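Local structure of oxidoreductase, zinc-binding dehydrogenase family (Myxococcus xanthus, 5K1S) at residues G110-C115 / S121-D126. The protein is a zinc-binding medium-chain reductase that takes part in an alternative route of isovaleryl coenzyme A biosynthesis. Residues are numbered along the deposited sequence; the frame is centred on the assembly and turned at random.
Sequences GDCALC and SLCKTD. With ZN (zinc ion), chain E.
Cys112, Cys115 and Cys123 meet at one zinc ion, which joins the two segments. From 110-115 the metal takes Cys112 SG at 2.3 Å and Cys115 SG at 2.2 Å; Cys123 SG reaches it from the facing loop, and Cys109 supplies the fourth sulfur. Cys123 turns its SG away from the backbone N (chi1 175°) and onto the zinc; its CB lies alongside Cys115 SG. To one side of the site, Leu114 reaches across with a single branch, CD1 resting 4.1 Å from Leu122 CB and also meeting the Leu122 carbonyl. At the other end, Cys112 CB lies loosely against the methyl CG2 of Thr125, whose side chain also touches Cys109. This is the four-cysteine structural zinc lobe of the medium-chain dehydrogenase/reductase fold, distinct from the second zinc held by Cys57, His79 and Cys166. Backbone amides in turn reach two of the sulfurs. Cys112 sits at the N-cap of helix 113-116, where its SG accepts from Cys115 N at 3.5 Å in a nearly straight bond (167°), while Asp126 N donates to Cys123 SG. Such donors may offset some thiolate charge. Farther out, Leu122 packs on Lys299 of the second subunit, and Ser121 OG hydrogen-bonds Tyr307 O.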
loop_
_atom_site.group_PDB
_atom_site.type_symbol
_atom_site.label_atom_id
_atom_site.label_comp_id
_atom_site.label_asym_id
_atom_site.label_seq_id
_atom_site.Cartn_x
_atom_site.Cartn_y
_atom_site.Cartn_z
ATOM N N GLY A 110 -15.867 -17.979 3.709
ATOM C CA GLY A 110 -16.421 -17.953 2.372
ATOM C C GLY A 110 -17.723 -17.195 2.232
ATOM O O GLY A 110 -18.248 -17.109 1.115
ATOM N N ASP A 111 -18.257 -16.640 3.319
ATOM C CA ASP A 111 -19.562 -15.991 3.307
ATOM C C ASP A 111 -19.521 -14.508 3.639
ATOM O O ASP A 111 -20.398 -13.770 3.186
ATOM C CB ASP A 111 -20.507 -16.687 4.299
ATOM C CG ASP A 111 -20.759 -18.137 3.940
ATOM O OD1 ASP A 111 -20.813 -18.451 2.732
ATOM O OD2 ASP A 111 -20.902 -18.965 4.866
ATOM N N CYS A 112 -18.542 -14.052 4.414
ATOM C CA CYS A 112 -18.473 -12.644 4.764
ATOM C C CYS A 112 -18.115 -11.806 3.538
ATOM O O CYS A 112 -17.659 -12.315 2.511
ATOM C CB CYS A 112 -17.447 -12.414 5.875
ATOM S SG CYS A 112 -15.729 -12.666 5.371
ATOM N N ALA A 113 -18.331 -10.495 3.662
ATOM C CA ALA A 113 -18.054 -9.585 2.555
ATOM C C ALA A 113 -16.649 -9.794 2.003
ATOM O O ALA A 113 -16.453 -9.894 0.787
ATOM C CB ALA A 113 -18.240 -8.139 3.014
ATOM N N LEU A 114 -15.656 -9.865 2.891
ATOM C CA LEU A 114 -14.271 -10.002 2.450
ATOM C C LEU A 114 -14.086 -11.254 1.603
ATOM O O LEU A 114 -13.471 -11.207 0.531
ATOM C CB LEU A 114 -13.341 -10.027 3.661
ATOM C CG LEU A 114 -13.289 -8.727 4.463
ATOM C CD1 LEU A 114 -12.724 -8.978 5.849
ATOM C CD2 LEU A 114 -12.457 -7.690 3.726
ATOM N N CYS A 115 -14.605 -12.389 2.074
ATOM C CA CYS A 115 -14.513 -13.623 1.301
ATOM C C CYS A 115 -15.214 -13.477 -0.046
ATOM O O CYS A 115 -14.667 -13.860 -1.087
ATOM C CB CYS A 115 -15.111 -14.786 2.093
ATOM S SG CYS A 115 -14.050 -15.440 3.409
ATOM N N SER A 121 -7.759 -13.912 2.448
ATOM C CA SER A 121 -6.665 -13.711 3.389
ATOM C C SER A 121 -7.077 -12.848 4.573
ATOM O O SER A 121 -6.470 -12.955 5.644
ATOM C CB SER A 121 -5.472 -13.068 2.678
ATOM O OG SER A 121 -4.980 -13.906 1.646
ATOM N N LEU A 122 -8.098 -12.007 4.409
ATOM C CA LEU A 122 -8.515 -11.064 5.437
ATOM C C LEU A 122 -9.740 -11.524 6.216
ATOM O O LEU A 122 -10.230 -10.776 7.068
ATOM C CB LEU A 122 -8.799 -9.699 4.802
ATOM C CG LEU A 122 -7.670 -9.125 3.946
ATOM C CD1 LEU A 122 -8.104 -7.821 3.298
ATOM C CD2 LEU A 122 -6.411 -8.920 4.776
ATOM N N CYS A 123 -10.246 -12.724 5.949
ATOM C CA CYS A 123 -11.434 -13.205 6.645
ATOM C C CYS A 123 -11.186 -13.259 8.147
ATOM O O CYS A 123 -10.163 -13.779 8.602
ATOM C CB CYS A 123 -11.821 -14.588 6.123
ATOM S SG CYS A 123 -13.201 -15.352 7.009
ATOM N N LYS A 124 -12.132 -12.725 8.919
ATOM C CA LYS A 124 -12.047 -12.755 10.374
ATOM C C LYS A 124 -12.936 -13.814 11.012
ATOM O O LYS A 124 -12.707 -14.170 12.173
ATOM C CB LYS A 124 -12.419 -11.386 10.956
ATOM C CG LYS A 124 -11.364 -10.307 10.747
ATOM C CD LYS A 124 -11.776 -9.001 11.417
ATOM C CE LYS A 124 -10.653 -7.973 11.389
ATOM N NZ LYS A 124 -11.071 -6.671 11.989
ATOM N N THR A 125 -13.934 -14.329 10.290
ATOM C CA THR A 125 -14.880 -15.266 10.886
ATOM C C THR A 125 -14.315 -16.677 10.980
ATOM O O THR A 125 -14.727 -17.444 11.857
ATOM C CB THR A 125 -16.185 -15.280 10.085
ATOM O OG1 THR A 125 -15.932 -15.748 8.756
ATOM C CG2 THR A 125 -16.789 -13.881 10.020
ATOM N N ASP A 126 -13.383 -17.039 10.099
ATOM C CA ASP A 126 -12.711 -18.339 10.158
ATOM C C ASP A 126 -11.237 -18.107 9.849
ATOM O O ASP A 126 -10.853 -17.998 8.681
ATOM C CB ASP A 126 -13.329 -19.337 9.185
ATOM C CG ASP A 126 -12.751 -20.736 9.338
ATOM O OD1 ASP A 126 -11.721 -20.889 10.028
ATOM O OD2 ASP A 126 -13.325 -21.686 8.766
HETATM ZN ZN ZN E . -14.932 -14.842 5.357
#